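Local coordinates for glideosome-associated protein 50 (Plasmodium falciparum 3D7, PDB 3TGH) that forms part of the glideosome complex used in gliding motility and host cell invasion, and may help assemble and fix it to the inner membrane complex, at residues W127-T132 with A322-V327. Numbering follows the deposited sequence.
Sequences WYHYFT and AALPNV
His129 is the side chain on which most of this contact turns. Its imidazole meets three residues of the 322-327 loop. Leu324 lays CD2 over one face as a CH-pi contact, 4.2 Å from the ring centroid and 8° off the normal. In the ring plane the edge belongs to Pro325: its carbonyl O lies 3.4 Å from His129 CE1. Val327 comes in obliquely and slides past the ring in the opposite direction, its CG2 3.6 Å from His129 CE1. ND1 is hydrogen-bonded to Gln182 NE2 of helix 169-189, which should help fix the rotation of the ring.

Leu324 also serves Phe131, two residues along the strand. These side chains reach for each other tip to tip, with Leu324 CD2 3.7 Å from Phe131 CE1, while CD1 of the same leucine lies over one face of the phenyl ring. Val327 has CG1 anti to its backbone N (chi1 173°), and this methyl meets Tyr128 CB at 4.1 Å; the tyrosine ring leads away, to bond through OH with Thr78 O.

No hydrogen bond joins the two segments; methyl groups, rings and one carbonyl edge contact make up this surface contact, away from the metal-binding His172 and His233. Strand 128-136, paired with 148-156, is outermost in one of the two mixed sheets of the calcineurin-like metallophosphoesterase fold. The loop after helix 317-321 meets this edge with end-to-end directions 127° apart. Helix 169-189 completes the packing, with Val185 against Leu324, Ile189 against Phe131, and Asp178 and Ser181 against Pro325.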
ATOM      1  N   TRP A 127       8.692  -2.395  -7.397  1.00 21.64           N
ATOM      2  CA  TRP A 127       8.260  -1.019  -7.222  1.00 21.29           C
ATOM      3  C   TRP A 127       7.627  -0.549  -8.535  1.00 21.29           C
ATOM      4  O   TRP A 127       8.061  -0.952  -9.623  1.00 22.97           O
ATOM      5  CB  TRP A 127       9.422  -0.097  -6.821  1.00 23.08           C
ATOM      6  CG  TRP A 127      10.497   0.035  -7.862  1.00 23.43           C
ATOM      7  CD1 TRP A 127      10.630   1.022  -8.784  1.00 23.44           C
ATOM      8  CD2 TRP A 127      11.578  -0.872  -8.076  1.00 23.15           C
ATOM      9  NE1 TRP A 127      11.742   0.788  -9.569  1.00 24.51           N
ATOM     10  CE2 TRP A 127      12.336  -0.375  -9.151  1.00 22.37           C
ATOM     11  CE3 TRP A 127      11.986  -2.061  -7.452  1.00 23.30           C
ATOM     12  CZ2 TRP A 127      13.473  -1.029  -9.631  1.00 23.75           C
ATOM     13  CZ3 TRP A 127      13.110  -2.714  -7.927  1.00 23.83           C
ATOM     14  CH2 TRP A 127      13.844  -2.195  -9.005  1.00 23.39           C
ATOM     15  N   TYR A 128       6.609   0.296  -8.431  1.00 19.96           N
ATOM     16  CA  TYR A 128       5.851   0.749  -9.609  1.00 20.79           C
ATOM     17  C   TYR A 128       4.905   1.894  -9.229  1.00 21.25           C
ATOM     18  O   TYR A 128       4.950   2.411  -8.105  1.00 21.59           O
ATOM     19  CB  TYR A 128       5.087  -0.432 -10.258  1.00 20.78           C
ATOM     20  CG  TYR A 128       4.023  -1.083  -9.384  1.00 19.61           C
ATOM     21  CD1 TYR A 128       4.368  -2.034  -8.430  1.00 21.33           C
ATOM     22  CD2 TYR A 128       2.667  -0.764  -9.538  1.00 20.32           C
ATOM     23  CE1 TYR A 128       3.420  -2.619  -7.620  1.00 19.57           C
ATOM     24  CE2 TYR A 128       1.694  -1.360  -8.743  1.00 21.02           C
ATOM     25  CZ  TYR A 128       2.082  -2.278  -7.769  1.00 20.94           C
ATOM     26  OH  TYR A 128       1.132  -2.879  -6.981  1.00 22.01           O
ATOM     27  N   HIS A 129       4.071   2.320 -10.171  1.00 21.47           N
ATOM     28  CA  HIS A 129       3.118   3.404  -9.919  1.00 21.39           C
ATOM     29  C   HIS A 129       1.829   3.150 -10.661  1.00 24.17           C
ATOM     30  O   HIS A 129       1.799   2.368 -11.612  1.00 24.30           O
ATOM     31  CB  HIS A 129       3.701   4.745 -10.361  1.00 22.30           C
ATOM     32  CG  HIS A 129       4.257   4.714 -11.747  1.00 23.18           C
ATOM     33  ND1 HIS A 129       5.595   4.520 -12.004  1.00 26.02           N
ATOM     34  CD2 HIS A 129       3.647   4.780 -12.956  1.00 27.18           C
ATOM     35  CE1 HIS A 129       5.794   4.515 -13.310  1.00 26.78           C
ATOM     36  NE2 HIS A 129       4.628   4.676 -13.911  1.00 27.00           N
ATOM     37  N   TYR A 130       0.779   3.829 -10.212  1.00 25.25           N
ATOM     38  CA  TYR A 130      -0.541   3.785 -10.827  1.00 26.26           C
ATOM     39  C   TYR A 130      -1.125   5.191 -10.711  1.00 26.68           C
ATOM     40  O   TYR A 130      -1.338   5.703  -9.615  1.00 25.19           O
ATOM     41  CB  TYR A 130      -1.421   2.760 -10.107  1.00 27.86           C
ATOM     42  CG  TYR A 130      -2.886   2.785 -10.488  1.00 31.35           C
ATOM     43  CD1 TYR A 130      -3.291   2.526 -11.792  1.00 35.00           C
ATOM     44  CD2 TYR A 130      -3.873   3.033  -9.528  1.00 33.46           C
ATOM     45  CE1 TYR A 130      -4.642   2.539 -12.145  1.00 37.80           C
ATOM     46  CE2 TYR A 130      -5.225   3.049  -9.869  1.00 35.30           C
ATOM     47  CZ  TYR A 130      -5.599   2.801 -11.177  1.00 38.15           C
ATOM     48  OH  TYR A 130      -6.934   2.811 -11.510  1.00 43.03           O
ATOM     49  N   PHE A 131      -1.336   5.830 -11.852  1.00 28.02           N
ATOM     50  CA  PHE A 131      -1.904   7.169 -11.889  1.00 28.91           C
ATOM     51  C   PHE A 131      -3.325   7.044 -12.383  1.00 31.40           C
ATOM     52  O   PHE A 131      -3.580   6.356 -13.373  1.00 30.52           O
ATOM     53  CB  PHE A 131      -1.118   8.063 -12.847  1.00 31.88           C
ATOM     54  CG  PHE A 131       0.146   8.623 -12.265  1.00 31.34           C
ATOM     55  CD1 PHE A 131       1.229   7.799 -11.994  1.00 34.60           C
ATOM     56  CD2 PHE A 131       0.268   9.983 -12.018  1.00 32.82           C
ATOM     57  CE1 PHE A 131       2.401   8.318 -11.454  1.00 34.67           C
ATOM     58  CE2 PHE A 131       1.439  10.508 -11.487  1.00 32.43           C
ATOM     59  CZ  PHE A 131       2.506   9.677 -11.210  1.00 35.14           C
ATOM     60  N   THR A 132      -4.247   7.707 -11.700  1.00 30.49           N
ATOM     61  CA  THR A 132      -5.644   7.671 -12.079  1.00 32.10           C
ATOM     62  C   THR A 132      -6.293   9.037 -11.843  1.00 33.21           C
ATOM     63  O   THR A 132      -5.628   9.994 -11.442  1.00 29.83           O
ATOM     64  CB  THR A 132      -6.392   6.541 -11.336  1.00 32.89           C
ATOM     65  OG1 THR A 132      -7.701   6.380 -11.900  1.00 36.82           O
ATOM     66  CG2 THR A 132      -6.480   6.821  -9.827  1.00 30.87           C
ATOM     67  N   ALA A 322       5.466  11.481 -19.602  1.00 24.51           N
ATOM     68  CA  ALA A 322       6.578  10.999 -20.416  1.00 26.36           C
ATOM     69  C   ALA A 322       7.909  10.933 -19.659  1.00 27.06           C
ATOM     70  O   ALA A 322       8.845  10.293 -20.145  1.00 29.54           O
ATOM     71  CB  ALA A 322       6.730  11.854 -21.683  1.00 27.72           C
ATOM     72  N   ALA A 323       7.991  11.573 -18.491  1.00 26.62           N
ATOM     73  CA  ALA A 323       9.185  11.527 -17.636  1.00 30.84           C
ATOM     74  C   ALA A 323       9.136  10.403 -16.595  1.00 29.92           C
ATOM     75  O   ALA A 323      10.104  10.196 -15.854  1.00 31.74           O
ATOM     76  CB  ALA A 323       9.382  12.868 -16.929  1.00 33.28           C
ATOM     77  N   LEU A 324       8.019   9.685 -16.523  1.00 27.01           N
ATOM     78  CA  LEU A 324       7.912   8.558 -15.593  1.00 27.25           C
ATOM     79  C   LEU A 324       8.857   7.437 -16.012  1.00 28.38           C
ATOM     80  O   LEU A 324       9.103   7.240 -17.201  1.00 27.22           O
ATOM     81  CB  LEU A 324       6.480   8.018 -15.523  1.00 27.24           C
ATOM     82  CG  LEU A 324       5.433   8.816 -14.750  1.00 27.60           C
ATOM     83  CD1 LEU A 324       4.036   8.305 -15.123  1.00 27.30           C
ATOM     84  CD2 LEU A 324       5.658   8.742 -13.240  1.00 25.04           C
ATOM     85  N   PRO A 325       9.401   6.696 -15.033  1.00 29.03           N
ATOM     86  CA  PRO A 325      10.255   5.571 -15.381  1.00 29.14           C
ATOM     87  C   PRO A 325       9.438   4.420 -15.949  1.00 30.69           C
ATOM     88  O   PRO A 325       8.276   4.241 -15.567  1.00 27.51           O
ATOM     89  CB  PRO A 325      10.880   5.179 -14.040  1.00 29.16           C
ATOM     90  CG  PRO A 325       9.902   5.623 -13.031  1.00 30.11           C
ATOM     91  CD  PRO A 325       9.277   6.868 -13.574  1.00 30.78           C
ATOM     92  N   ASN A 326      10.036   3.658 -16.860  1.00 32.87           N
ATOM     93  CA  ASN A 326       9.374   2.484 -17.423  0.50 35.21           C
ATOM     94  C   ASN A 326       9.126   1.462 -16.321  1.00 36.59           C
ATOM     95  O   ASN A 326       9.964   1.283 -15.432  1.00 36.29           O
ATOM     96  CB  ASN A 326      10.213   1.862 -18.545  0.50 37.16           C
ATOM     97  CG  ASN A 326      10.300   2.754 -19.768  0.50 36.70           C
ATOM     98  OD1 ASN A 326       9.841   3.894 -19.745  0.50 38.94           O
ATOM     99  ND2 ASN A 326      10.888   2.238 -20.841  0.50 39.79           N
ATOM    100  N   VAL A 327       7.968   0.812 -16.357  1.00 36.80           N
ATOM    101  CA  VAL A 327       7.669  -0.235 -15.392  1.00 40.31           C
ATOM    102  C   VAL A 327       8.066  -1.559 -16.022  1.00 40.69           C
ATOM    103  O   VAL A 327       7.346  -2.102 -16.864  1.00 43.62           O
ATOM    104  CB  VAL A 327       6.185  -0.235 -14.967  1.00 42.53           C
ATOM    105  CG1 VAL A 327       5.870  -1.459 -14.098  1.00 42.34           C
ATOM    106  CG2 VAL A 327       5.871   1.046 -14.205  1.00 43.36           C
TER